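Local coordinates for enoyl-CoA hydratase/isomerase family protein (Mycobacterium tuberculosis, PDB 4FN7) that is a crotonase-superfamily enoyl-CoA isomerase of lipid metabolism, acting on the double bond of unsaturated acyl-CoA thioesters, at the interface of chains A and B. Residues are numbered along the deposited sequence; one frame, centred on the assembly and turned at random. Chains: chain A/B, Enoyl-CoA hydratase/isomerase family protein.

Contact 1: the interface of chains A and B. Residues chain A 131-132, 159-161; chain B 198-199, 202-203.
B:His203 reaches chain A because its CG stands anti to the backbone N (chi1 167°), which carries the imidazole away from helix 200-210 towards A:Gly159, the last residue of helix 151-159. B:Leu198 has its CG anti to the carbonyl carbon instead (chi1 -62°), and its forked tip is driven between A:Ala132 and A:Leu160. B:His203 ND1 donates a nearly straight hydrogen bond to A:Gly159 O at 2.8 Å; the oxygen lies in the plane of the ring, whereas the donor stands above the carbonyl plane. The bond caps a carbonyl at the C-terminal end of a helix, whose dipole would probably favour a donor nitrogen there. The two methyls of B:Leu198 divide the work: CD2 packs on A:Ala132 CA at 3.7 Å and CD1 on A:Leu160 CA at 3.8 Å. A:Leu160 crosses this leucine at about a right angle but runs alongside the histidine, its CD2 3.9 Å from B:His203 CE1. A:Val131 CG1 fits against the B:His203 backbone, 3.6 Å from CA. Its carbonyl O accepts from B:Asn199 N at 3.1 Å, while B:Asn199 OD1 caps B:Ala202 N at 3.0 Å near the start of the helix. The site thus fastens that helix start to the neighbouring subunit.

Contact 2: the interface of chains A and B. Residues chain A 131, 134-137; chain B 201-202, 205-206, 209.
The direct hydrogen bonds between A:Ile137 and chain B use both polar backbone atoms of the isoleucine. A:Ile137 N donates to the hydroxyl B:Thr206 OG1 at 3.3 Å, a long but fairly straight bond. A:Ile137 O accepts from B:Arg209 NH1 at 2.8 Å; this bond is bent, with the donor above the carbonyl plane and the oxygen tilted from the guanidinium plane. The threonine hydroxyl is itself a relay: with B:Thr206 OG1 anti to its own carbonyl carbon (chi1 -62°), it turns back along helix 200-210 and donates to B:Ala202 O at 2.8 Å, so the same oxygen is donor within the helix and acceptor from the amide across the interface. A water-mediated link lies further towards the start of the helix, where one water joins A:Thr136 OG1, at 2.8 Å, to the imidazole B:His201 NE2, at 3.1 Å.

Apolar packing fills in between these polar links. B:Thr206 CG2 meets the A:Ile137 side chain at CD1, 3.8 Å away, the two groups crossing obliquely. A:Val131 CG2 leans on B:Thr206 CB, and B:Ala202 CB faces the backbone of A:Gly134 and A:Met135. A:Thr136 slides past B:Thr206 in the opposite direction and presses its methyl towards B:Ala205 CB. That same methyl, CG2, caps one face of the B:Arg209 guanidinium, over its centre and 3.6 Å from CZ.

Contact 3: the interface of chains A and B. Residues chain A 154-155, 158; chain B 147-148, 210-211.
Helix 151-159 of chain A, through A:Gln155, meets the end of helix 200-210 of chain B at B:Ser210, the following residue B:Arg211, and the loop residues B:Leu147 and B:Arg148. The A:Gln155 chain bends at chi2 (-54°), which folds its amide in among these partners. The amide oxygen OE1 is gripped from opposite faces of its plane: B:Arg211 NE donates from one, at 2.7 Å and nearly straight, and the hydroxyl B:Ser210 OG from the other, at 3.1 Å. The oxygen lies in the guanidinium plane, and the arginine reaches it through a chain extended from CG to NE. At the other end of the amide, NE2 donates to B:Ser210 O at 3.0 Å, with that oxygen in the amide plane, and also bonds a water that continues to B:Leu147 O. These bonds hold the amide against rotation, and distinguish its oxygen from its nitrogen.

B:Arg148 crosses the glutamine at about a right angle, its NE 3.8 Å from A:Gln155 CG. B:Leu147 CD1 touches A:Gln155 NE2. Beside them, A:Thr158 OG1 turns back to A:Tyr154 O at 2.8 Å and shares a second water with B:Ser210 OG, that hydroxyl lying 3.0 Å from the water. The ring edge of A:Tyr154 brings CE2 to 3.9 Å from B:Ser210 CB. The site locks the end of the B helix onto the neighbouring subunit, largely through the amide of A:Gln155, the residue that buries most surface here.

Contact 1: the interface of chains A and B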
loop_
_atom_site.group_PDB
_atom_site.type_symbol
_atom_site.label_atom_id
_atom_site.label_comp_id
_atom_site.label_asym_id
_atom_site.label_seq_id
_atom_site.Cartn_x
_atom_site.Cartn_y
_atom_site.Cartn_z
ATOM N N VAL A 131 19.978 1.143 -8.730
ATOM C CA VAL A 131 20.185 -0.091 -9.486
ATOM C C VAL A 131 20.660 0.193 -10.908
ATOM O O VAL A 131 21.430 -0.586 -11.475
ATOM C CB VAL A 131 18.907 -0.961 -9.473
ATOM C CG1 VAL A 131 18.983 -2.076 -10.510
ATOM C CG2 VAL A 131 18.670 -1.528 -8.065
ATOM N N ALA A 132 20.249 1.327 -11.465
ATOM C CA ALA A 132 20.670 1.701 -12.814
ATOM C C ALA A 132 22.163 2.018 -12.882
ATOM O O ALA A 132 22.788 1.865 -13.933
ATOM C CB ALA A 132 19.849 2.879 -13.332
ATOM N N GLY A 159 13.880 -2.375 -7.402
ATOM C CA GLY A 159 14.574 -3.285 -8.301
ATOM C C GLY A 159 14.706 -2.797 -9.732
ATOM O O GLY A 159 15.640 -3.187 -10.442
ATOM N N LEU A 160 13.783 -1.953 -10.181
ATOM C CA LEU A 160 13.818 -1.489 -11.568
ATOM C C LEU A 160 14.209 -0.020 -11.712
ATOM O O LEU A 160 14.212 0.507 -12.819
ATOM C CB LEU A 160 12.478 -1.731 -12.262
ATOM C CG LEU A 160 12.017 -3.190 -12.359
ATOM C CD1 LEU A 160 10.667 -3.248 -13.037
ATOM C CD2 LEU A 160 13.042 -4.071 -13.099
ATOM N N ALA A 161 14.519 0.644 -10.598
ATOM C CA ALA A 161 14.918 2.052 -10.627
ATOM C C ALA A 161 13.915 2.891 -11.417
ATOM O O ALA A 161 14.293 3.785 -12.174
ATOM C CB ALA A 161 16.325 2.192 -11.213
ATOM N N LEU B 198 19.969 -2.384 -16.727
ATOM C CA LEU B 198 20.237 -2.117 -15.319
ATOM C C LEU B 198 21.439 -2.938 -14.878
ATOM O O LEU B 198 21.804 -3.914 -15.534
ATOM C CB LEU B 198 19.023 -2.474 -14.463
ATOM C CG LEU B 198 17.745 -1.684 -14.743
ATOM C CD1 LEU B 198 16.575 -2.325 -14.008
ATOM C CD2 LEU B 198 17.906 -0.217 -14.334
ATOM N N ASN B 199 22.076 -2.547 -13.781
ATOM C CA ASN B 199 23.172 -3.349 -13.265
ATOM C C ASN B 199 22.620 -4.645 -12.675
ATOM O O ASN B 199 21.812 -4.603 -11.750
ATOM C CB ASN B 199 23.956 -2.568 -12.216
ATOM C CG ASN B 199 25.146 -3.337 -11.701
ATOM O OD1 ASN B 199 25.047 -4.069 -10.722
ATOM N ND2 ASN B 199 26.279 -3.186 -12.369
ATOM N N ALA B 202 23.242 -5.356 -8.772
ATOM C CA ALA B 202 22.445 -4.469 -7.929
ATOM C C ALA B 202 20.962 -4.805 -8.032
ATOM O O ALA B 202 20.235 -4.741 -7.044
ATOM C CB ALA B 202 22.687 -3.027 -8.314
ATOM N N HIS B 203 20.507 -5.162 -9.228
ATOM C CA HIS B 203 19.108 -5.545 -9.414
ATOM C C HIS B 203 18.768 -6.775 -8.577
ATOM O O HIS B 203 17.784 -6.797 -7.837
ATOM C CB HIS B 203 18.800 -5.817 -10.892
ATOM C CG HIS B 203 17.487 -6.501 -11.114
ATOM N ND1 HIS B 203 16.277 -5.850 -10.991
ATOM C CD2 HIS B 203 17.191 -7.786 -11.421
ATOM C CE1 HIS B 203 15.294 -6.701 -11.229
ATOM N NE2 HIS B 203 15.823 -7.884 -11.496
#

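Contact 2: the interface of chains A and B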
loop_
_atom_site.group_PDB
_atom_site.type_symbol
_atom_site.label_atom_id
_atom_site.label_comp_id
_atom_site.label_asym_id
_atom_site.label_seq_id
_atom_site.Cartn_x
_atom_site.Cartn_y
_atom_site.Cartn_z
ATOM N N VAL A 131 19.978 1.143 -8.730
ATOM C CA VAL A 131 20.185 -0.091 -9.486
ATOM C C VAL A 131 20.660 0.193 -10.908
ATOM O O VAL A 131 21.430 -0.586 -11.475
ATOM C CB VAL A 131 18.907 -0.961 -9.473
ATOM C CG1 VAL A 131 18.983 -2.076 -10.510
ATOM C CG2 VAL A 131 18.670 -1.528 -8.065
ATOM N N GLY A 134 24.481 0.717 -10.552
ATOM C CA GLY A 134 25.270 -0.342 -9.945
ATOM C C GLY A 134 25.316 -0.389 -8.430
ATOM O O GLY A 134 26.123 -1.115 -7.852
ATOM N N MET A 135 24.435 0.366 -7.784
ATOM C CA MET A 135 24.406 0.403 -6.335
ATOM C C MET A 135 23.214 -0.365 -5.776
ATOM O O MET A 135 22.083 -0.214 -6.233
ATOM C CB MET A 135 24.413 1.852 -5.853
ATOM C CG MET A 135 25.593 2.635 -6.410
ATOM S SD MET A 135 25.591 4.372 -5.954
ATOM C CE MET A 135 27.052 4.950 -6.806
ATOM N N THR A 136 23.483 -1.213 -4.793
ATOM C CA THR A 136 22.410 -1.909 -4.093
ATOM C C THR A 136 21.781 -0.934 -3.099
ATOM O O THR A 136 22.491 -0.221 -2.392
ATOM C CB THR A 136 22.943 -3.161 -3.373
ATOM O OG1 THR A 136 23.510 -4.055 -4.342
ATOM C CG2 THR A 136 21.832 -3.883 -2.611
ATOM N N ILE A 137 20.455 -0.875 -3.057
ATOM C CA ILE A 137 19.803 0.108 -2.192
ATOM C C ILE A 137 19.980 -0.270 -0.724
ATOM O O ILE A 137 19.655 -1.391 -0.325
ATOM C CB ILE A 137 18.311 0.255 -2.508
ATOM C CG1 ILE A 137 18.104 0.648 -3.971
ATOM C CG2 ILE A 137 17.699 1.311 -1.593
ATOM C CD1 ILE A 137 16.638 0.820 -4.363
ATOM N N HIS B 201 23.891 -7.171 -10.862
ATOM C CA HIS B 201 24.222 -7.467 -9.472
ATOM C C HIS B 201 23.349 -6.658 -8.518
ATOM O O HIS B 201 22.781 -7.205 -7.578
ATOM C CB HIS B 201 25.694 -7.181 -9.181
ATOM C CG HIS B 201 26.059 -7.351 -7.740
ATOM N ND1 HIS B 201 26.549 -8.533 -7.232
ATOM C CD2 HIS B 201 25.981 -6.495 -6.693
ATOM C CE1 HIS B 201 26.770 -8.396 -5.938
ATOM N NE2 HIS B 201 26.433 -7.169 -5.585
ATOM N N ALA B 202 23.242 -5.356 -8.772
ATOM C CA ALA B 202 22.445 -4.469 -7.929
ATOM C C ALA B 202 20.962 -4.805 -8.032
ATOM O O ALA B 202 20.235 -4.741 -7.044
ATOM C CB ALA B 202 22.687 -3.027 -8.314
ATOM N N ALA B 205 20.358 -8.159 -5.999
ATOM C CA ALA B 205 20.478 -7.937 -4.568
ATOM C C ALA B 205 19.324 -7.087 -4.049
ATOM O O ALA B 205 18.746 -7.373 -2.996
ATOM C CB ALA B 205 21.802 -7.266 -4.252
ATOM N N THR B 206 18.994 -6.026 -4.778
ATOM C CA THR B 206 17.933 -5.128 -4.334
ATOM C C THR B 206 16.562 -5.804 -4.342
ATOM O O THR B 206 15.765 -5.613 -3.425
ATOM C CB THR B 206 17.911 -3.842 -5.178
ATOM O OG1 THR B 206 19.153 -3.156 -5.007
ATOM C CG2 THR B 206 16.765 -2.919 -4.756
ATOM N N ARG B 209 16.145 -7.921 -1.330
ATOM C CA ARG B 209 15.866 -7.080 -0.166
ATOM C C ARG B 209 14.424 -6.571 -0.176
ATOM O O ARG B 209 13.774 -6.522 0.869
ATOM C CB ARG B 209 16.833 -5.897 -0.110
ATOM C CG ARG B 209 18.271 -6.288 0.142
ATOM C CD ARG B 209 19.158 -5.058 0.278
ATOM N NE ARG B 209 20.525 -5.453 0.578
ATOM C CZ ARG B 209 21.495 -4.617 0.936
ATOM N NH1 ARG B 209 21.256 -3.313 1.035
ATOM N NH2 ARG B 209 22.710 -5.088 1.195
HETATM O O HOH W 1 24.989 -6.075 -3.115
#

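Contact 3: the interface of chains A and B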
loop_
_atom_site.group_PDB
_atom_site.type_symbol
_atom_site.label_atom_id
_atom_site.label_comp_id
_atom_site.label_asym_id
_atom_site.label_seq_id
_atom_site.Cartn_x
_atom_site.Cartn_y
_atom_site.Cartn_z
ATOM N N TYR A 154 6.598 0.311 -4.909
ATOM C CA TYR A 154 7.790 0.003 -4.133
ATOM C C TYR A 154 8.644 -1.027 -4.876
ATOM O O TYR A 154 9.866 -0.892 -4.974
ATOM C CB TYR A 154 7.392 -0.534 -2.753
ATOM C CG TYR A 154 8.551 -0.988 -1.898
ATOM C CD1 TYR A 154 9.481 -0.077 -1.416
ATOM C CD2 TYR A 154 8.701 -2.324 -1.547
ATOM C CE1 TYR A 154 10.529 -0.487 -0.631
ATOM C CE2 TYR A 154 9.752 -2.745 -0.757
ATOM C CZ TYR A 154 10.668 -1.821 -0.302
ATOM O OH TYR A 154 11.723 -2.210 0.492
ATOM N N GLN A 155 7.994 -2.052 -5.417
ATOM C CA GLN A 155 8.725 -3.059 -6.184
ATOM C C GLN A 155 9.460 -2.441 -7.370
ATOM O O GLN A 155 10.637 -2.728 -7.602
ATOM C CB GLN A 155 7.790 -4.177 -6.652
ATOM C CG GLN A 155 7.319 -5.062 -5.523
ATOM C CD GLN A 155 8.478 -5.617 -4.728
ATOM O OE1 GLN A 155 9.451 -6.108 -5.304
ATOM N NE2 GLN A 155 8.395 -5.532 -3.404
ATOM N N THR A 158 12.399 0.226 -6.632
ATOM C CA THR A 158 13.616 -0.336 -6.068
ATOM C C THR A 158 14.381 -1.178 -7.099
ATOM O O THR A 158 15.390 -0.728 -7.640
ATOM C CB THR A 158 13.323 -1.107 -4.763
ATOM O OG1 THR A 158 12.361 -2.142 -5.008
ATOM C CG2 THR A 158 12.764 -0.149 -3.704
ATOM N N LEU B 147 2.213 -8.870 -1.746
ATOM C CA LEU B 147 3.405 -8.157 -2.167
ATOM C C LEU B 147 3.122 -7.067 -3.202
ATOM O O LEU B 147 3.906 -6.128 -3.346
ATOM C CB LEU B 147 4.408 -9.163 -2.736
ATOM C CG LEU B 147 5.803 -8.646 -3.062
ATOM C CD1 LEU B 147 6.521 -8.123 -1.815
ATOM C CD2 LEU B 147 6.589 -9.788 -3.696
ATOM N N ARG B 148 2.022 -7.199 -3.940
ATOM C CA ARG B 148 1.761 -6.302 -5.071
ATOM C C ARG B 148 0.476 -5.477 -4.977
ATOM O O ARG B 148 0.414 -4.377 -5.514
ATOM C CB ARG B 148 1.718 -7.085 -6.398
ATOM C CG ARG B 148 2.885 -8.030 -6.632
ATOM C CD ARG B 148 4.223 -7.321 -6.564
ATOM N NE ARG B 148 4.614 -6.567 -7.757
ATOM C CZ ARG B 148 5.225 -7.105 -8.810
ATOM N NH1 ARG B 148 5.607 -6.339 -9.816
ATOM N NH2 ARG B 148 5.455 -8.411 -8.853
ATOM N N SER B 210 13.919 -6.196 -1.349
ATOM C CA SER B 210 12.578 -5.616 -1.439
ATOM C C SER B 210 11.489 -6.676 -1.281
ATOM O O SER B 210 10.303 -6.341 -1.194
ATOM C CB SER B 210 12.384 -4.863 -2.756
ATOM O OG SER B 210 12.181 -5.751 -3.842
ATOM N N ARG B 211 11.895 -7.947 -1.248
ATOM C CA ARG B 211 10.965 -9.074 -1.171
ATOM C C ARG B 211 11.257 -10.045 -0.039
ATOM O O ARG B 211 10.671 -11.115 0.021
ATOM C CB ARG B 211 10.969 -9.836 -2.498
ATOM C CG ARG B 211 10.529 -8.959 -3.623
ATOM C CD ARG B 211 10.680 -9.592 -4.976
ATOM N NE ARG B 211 10.261 -8.618 -5.969
ATOM C CZ ARG B 211 10.330 -8.786 -7.282
ATOM N NH1 ARG B 211 10.821 -9.915 -7.783
ATOM N NH2 ARG B 211 9.916 -7.814 -8.086
HETATM O O HOH W 2 5.847 -4.458 -2.331
HETATM O O HOH W 3 12.166 -4.907 -6.676
#

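Contact 1 and contact 2 are practically continuous, their C-alpha centres about 6 Å apart, and they share A:Val131 and B:Ala202; contact 3 lies about 13 Å from each. Helix 200-210 of chain B runs through all of them, its first turn in contact 1, its length from B:His201 to B:Arg209 in contact 2, and its last residue in contact 3. On chain A, the 3-10 helix 130-133 serves contacts 1 and 2, while helix 151-159 joins contact 1 to contact 3. One helix is therefore held along its length. The interface is not an exact two-fold, which suits the deposited three-copy assembly and the trimers typical of crotonases.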